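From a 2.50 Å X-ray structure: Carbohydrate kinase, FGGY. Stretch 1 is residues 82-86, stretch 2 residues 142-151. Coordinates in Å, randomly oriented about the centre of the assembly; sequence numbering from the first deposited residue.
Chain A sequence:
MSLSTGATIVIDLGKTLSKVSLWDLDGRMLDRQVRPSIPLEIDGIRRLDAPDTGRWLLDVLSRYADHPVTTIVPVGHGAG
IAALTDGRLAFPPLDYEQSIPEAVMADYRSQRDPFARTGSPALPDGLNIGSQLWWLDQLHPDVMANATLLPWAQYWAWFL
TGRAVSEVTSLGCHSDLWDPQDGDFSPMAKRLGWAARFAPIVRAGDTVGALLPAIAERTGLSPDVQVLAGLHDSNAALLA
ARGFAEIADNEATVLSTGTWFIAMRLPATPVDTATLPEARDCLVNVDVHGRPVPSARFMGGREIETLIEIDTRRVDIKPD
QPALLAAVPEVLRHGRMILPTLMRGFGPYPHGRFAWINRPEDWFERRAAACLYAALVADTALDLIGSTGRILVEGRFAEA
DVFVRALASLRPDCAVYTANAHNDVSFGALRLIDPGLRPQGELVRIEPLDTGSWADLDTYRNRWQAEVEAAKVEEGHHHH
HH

Stretch 1, residues 82-86: AALTD
Stretch 2, residues 142-151: DVMANATLLP

Residues 82-85 form an extended strand, with phi/psi running from -124/146 at Ala-82 to -105/124 at Thr-85, and they pair antiparallel with the strand that ends stretch 2. The two N-to-C directions differ by 149°, and the axes approach to 4.9 Å. Ala-82 lies opposite Leu-150, Ala-83 opposite Leu-149 and Leu-84 opposite Thr-148, with CA-CA distances of 5.3, 4.9 and 5.1 Å.

The backbone fixes this register. Around the Leu-84/Thr-148 pair the bonds are reciprocal: Leu-84 N donates to Thr-148 O at 3.0 Å, and Thr-148 N to Leu-84 O at 3.0 Å, the latter nearly straight at 171°. Farther along, Ala-82 N donates to Leu-150 O at 2.9 Å. Between these pairs, CA-H groups face carbonyls: Ala-83 CA lies 3.4 Å from Thr-148 O, and Leu-149 CA 3.6 Å from Ala-82 O. Leu-150 is extended, at phi/psi -170/122.

Ala-83 and Leu-149 point to one face of the sheet. The methyl of Ala-83 is a small bump that three apolar groups approach: its CB is 4.0 Å from Leu-149 CD2, 4.0 Å from Ala-147 CB and 4.2 Å from CE of Met-144, a selenomethionine. A short side chain suits a place where neighbours come this close. Leu-149 (chi1 m, chi2 t) has its end come nearer the other strand, where CD2 packs on the alanine methyl. Met-144 starts from a CA-CB bond directed away, but its m, m, m rotamer folds the chain so that its terminal methyl closes the hollow.

The other face carries Ala-82, Leu-84, Thr-148 and Leu-150. Leu-84 (m, t) and Leu-150 (t, t) meet diagonally, CD1 to CD1 at 4.2 Å; the ends meet across the diagonal from one pair to the next; Ala-82, across from Leu-150, keeps its small CB 3.5 Å from Leu-150 O. Thr-148 (chi1 m), partly exposed, sets its CB 4.4 Å from Leu-84 CB, its beta-branched shape being well suited to a strand.

Before this strand, a helix includes residues 142-145. Asn-146 N still bonds to Asp-142 O at 3.2 Å, and Asn-146, at -95/1, leads into the extended Ala-147 at -86/146. Ala-147 CA then lies 3.5 Å from Leu-84 O. Thr-85 (chi1 m) points sideways and fits its two arms against the end of the helix and the loop that follows: OG1 comes within 3.2 Å of Val-143 CG1, a tight polar-to-methyl contact, while CG2 rests 4.3 Å from Asn-146 CB. Val-143 (chi1 t) thus offers a compact methyl to the threonine. Asp-86, at 52/43, leaves the extended conformation.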

ATOM      1  N   ALA A  82      15.919   7.797  -4.568  1.00 28.00           N
ATOM      2  CA  ALA A  82      16.543   8.918  -5.255  1.00 27.50           C
ATOM      3  C   ALA A  82      17.952   9.162  -4.734  1.00 27.78           C
ATOM      4  O   ALA A  82      18.229   8.967  -3.548  1.00 27.99           O
ATOM      5  CB  ALA A  82      15.690  10.171  -5.109  1.00 28.28           C
ATOM      6  N   ALA A  83      18.838   9.589  -5.629  1.00 28.08           N
ATOM      7  CA  ALA A  83      20.229   9.846  -5.278  1.00 29.10           C
ATOM      8  C   ALA A  83      20.614  11.294  -5.570  1.00 30.82           C
ATOM      9  O   ALA A  83      20.304  11.830  -6.634  1.00 31.30           O
ATOM     10  CB  ALA A  83      21.151   8.887  -6.023  1.00 27.26           C
ATOM     11  N   LEU A  84      21.284  11.923  -4.612  1.00 31.67           N
ATOM     12  CA  LEU A  84      21.736  13.297  -4.774  1.00 33.43           C
ATOM     13  C   LEU A  84      23.257  13.347  -4.774  1.00 32.25           C
ATOM     14  O   LEU A  84      23.892  12.970  -3.791  1.00 31.19           O
ATOM     15  CB  LEU A  84      21.199  14.179  -3.645  1.00 33.94           C
ATOM     16  CG  LEU A  84      19.718  14.049  -3.291  1.00 31.27           C
ATOM     17  CD1 LEU A  84      19.376  14.954  -2.120  1.00 30.36           C
ATOM     18  CD2 LEU A  84      18.843  14.364  -4.495  1.00 31.85           C
ATOM     19  N   THR A  85      23.836  13.802  -5.881  1.00 34.17           N
ATOM     20  CA  THR A  85      25.279  13.997  -5.964  1.00 35.60           C
ATOM     21  C   THR A  85      25.594  15.484  -5.882  1.00 36.96           C
ATOM     22  O   THR A  85      25.076  16.284  -6.666  1.00 36.33           O
ATOM     23  CB  THR A  85      25.868  13.412  -7.261  1.00 35.63           C
ATOM     24  OG1 THR A  85      25.310  12.117  -7.505  1.00 35.54           O
ATOM     25  CG2 THR A  85      27.382  13.287  -7.148  1.00 38.20           C
ATOM     26  N   ASP A  86      26.438  15.848  -4.921  1.00 37.09           N
ATOM     27  CA  ASP A  86      26.775  17.249  -4.677  1.00 39.26           C
ATOM     28  C   ASP A  86      25.534  18.129  -4.512  1.00 39.92           C
ATOM     29  O   ASP A  86      25.459  19.228  -5.063  1.00 42.13           O
ATOM     30  CB  ASP A  86      27.681  17.797  -5.783  1.00 38.65           C
ATOM     31  CG  ASP A  86      29.127  17.381  -5.607  1.00 42.88           C
ATOM     32  OD1 ASP A  86      29.580  17.272  -4.447  1.00 43.84           O
ATOM     33  OD2 ASP A  86      29.812  17.161  -6.628  1.00 46.18           O
ATOM     34  N   ASP A 142      30.735   5.276  -9.216  1.00 40.17           N
ATOM     35  CA  ASP A 142      31.251   6.448  -8.516  1.00 40.80           C
ATOM     36  C   ASP A 142      30.127   7.334  -7.994  1.00 38.96           C
ATOM     37  O   ASP A 142      30.129   7.743  -6.831  1.00 38.02           O
ATOM     38  CB  ASP A 142      32.177   7.254  -9.432  1.00 44.40           C
ATOM     39  CG  ASP A 142      33.327   6.421  -9.976  1.00 44.71           C
ATOM     40  OD1 ASP A 142      33.981   6.866 -10.945  1.00 48.94           O
ATOM     41  OD2 ASP A 142      33.576   5.320  -9.439  1.00 43.68           O
ATOM     42  N   VAL A 143      29.165   7.623  -8.862  1.00 38.24           N
ATOM     43  CA  VAL A 143      28.039   8.475  -8.499  1.00 38.73           C
ATOM     44  C   VAL A 143      27.242   7.917  -7.315  1.00 38.31           C
ATOM     45  O   VAL A 143      26.633   8.676  -6.562  1.00 38.62           O
ATOM     46  CB  VAL A 143      27.105   8.720  -9.706  1.00 39.36           C
ATOM     47  CG1 VAL A 143      25.831   9.441  -9.270  1.00 37.42           C
ATOM     48  CG2 VAL A 143      27.836   9.513 -10.784  1.00 36.43           C
HETATM   49  N   MSE A 144      27.253   6.596  -7.147  1.00 37.12           N
HETATM   50  CA  MSE A 144      26.542   5.972  -6.032  1.00 37.21           C
HETATM   51  C   MSE A 144      27.304   6.102  -4.712  1.00 39.41           C
HETATM   52  O   MSE A 144      26.696   6.199  -3.644  1.00 38.64           O
HETATM   53  CB  MSE A 144      26.244   4.497  -6.315  1.00 34.55           C
HETATM   54  CG  MSE A 144      25.248   4.262  -7.433  1.00 35.52           C
HETATM   55 SE   MSE A 144      23.760   5.524  -7.409  1.00 54.03          SE
HETATM   56  CE  MSE A 144      22.951   5.066  -5.690  1.00 36.12           C
ATOM     57  N   ALA A 145      28.631   6.105  -4.789  1.00 37.95           N
ATOM     58  CA  ALA A 145      29.462   6.195  -3.591  1.00 39.20           C
ATOM     59  C   ALA A 145      29.508   7.616  -3.022  1.00 39.05           C
ATOM     60  O   ALA A 145      29.762   7.808  -1.834  1.00 40.53           O
ATOM     61  CB  ALA A 145      30.865   5.692  -3.883  1.00 36.27           C
ATOM     62  N   ASN A 146      29.264   8.603  -3.877  1.00 39.33           N
ATOM     63  CA  ASN A 146      29.236  10.000  -3.457  1.00 38.87           C
ATOM     64  C   ASN A 146      27.813  10.432  -3.151  1.00 39.56           C
ATOM     65  O   ASN A 146      27.558  11.584  -2.791  1.00 38.89           O
ATOM     66  CB  ASN A 146      29.802  10.897  -4.560  1.00 39.96           C
ATOM     67  CG  ASN A 146      31.229  10.535  -4.936  1.00 47.34           C
ATOM     68  OD1 ASN A 146      31.666  10.768  -6.066  1.00 47.03           O
ATOM     69  ND2 ASN A 146      31.963   9.958  -3.987  1.00 44.92           N
ATOM     70  N   ALA A 147      26.881   9.497  -3.301  1.00 38.15           N
ATOM     71  CA  ALA A 147      25.468   9.835  -3.273  1.00 34.54           C
ATOM     72  C   ALA A 147      24.879   9.876  -1.871  1.00 31.33           C
ATOM     73  O   ALA A 147      25.278   9.117  -0.992  1.00 31.02           O
ATOM     74  CB  ALA A 147      24.682   8.866  -4.144  1.00 33.77           C
ATOM     75  N   THR A 148      23.933  10.785  -1.674  1.00 30.65           N
ATOM     76  CA  THR A 148      23.034  10.715  -0.540  1.00 28.41           C
ATOM     77  C   THR A 148      21.784   9.995  -1.014  1.00 28.01           C
ATOM     78  O   THR A 148      21.231  10.329  -2.059  1.00 28.02           O
ATOM     79  CB  THR A 148      22.657  12.110  -0.034  1.00 30.43           C
ATOM     80  OG1 THR A 148      23.812  12.728   0.544  1.00 29.99           O
ATOM     81  CG2 THR A 148      21.545  12.020   1.015  1.00 27.59           C
ATOM     82  N   LEU A 149      21.356   8.989  -0.265  1.00 28.23           N
ATOM     83  CA  LEU A 149      20.174   8.228  -0.644  1.00 27.32           C
ATOM     84  C   LEU A 149      18.965   8.694   0.152  1.00 26.62           C
ATOM     85  O   LEU A 149      19.096   9.158   1.285  1.00 26.79           O
ATOM     86  CB  LEU A 149      20.413   6.730  -0.475  1.00 24.99           C
ATOM     87  CG  LEU A 149      21.364   6.164  -1.530  1.00 26.70           C
ATOM     88  CD1 LEU A 149      21.629   4.683  -1.306  1.00 24.12           C
ATOM     89  CD2 LEU A 149      20.801   6.411  -2.923  1.00 25.91           C
ATOM     90  N   LEU A 150      17.789   8.557  -0.447  1.00 26.39           N
ATOM     91  CA  LEU A 150      16.617   9.246   0.054  1.00 27.05           C
ATOM     92  C   LEU A 150      15.363   8.729  -0.649  1.00 26.77           C
ATOM     93  O   LEU A 150      15.262   8.786  -1.877  1.00 25.82           O
ATOM     94  CB  LEU A 150      16.805  10.744  -0.194  1.00 27.99           C
ATOM     95  CG  LEU A 150      15.871  11.771   0.433  1.00 29.91           C
ATOM     96  CD1 LEU A 150      16.508  13.144   0.417  1.00 30.74           C
ATOM     97  CD2 LEU A 150      14.599  11.792  -0.337  1.00 29.59           C
ATOM     98  N   PRO A 151      14.399   8.214   0.131  1.00 26.91           N
ATOM     99  CA  PRO A 151      13.182   7.634  -0.446  1.00 25.16           C
ATOM    100  C   PRO A 151      12.431   8.618  -1.343  1.00 25.55           C
ATOM    101  O   PRO A 151      12.604   9.826  -1.216  1.00 25.29           O
ATOM    102  CB  PRO A 151      12.339   7.293   0.789  1.00 25.16           C
ATOM    103  CG  PRO A 151      13.328   7.138   1.892  1.00 25.14           C
ATOM    104  CD  PRO A 151      14.401   8.142   1.602  1.00 26.45           C
TER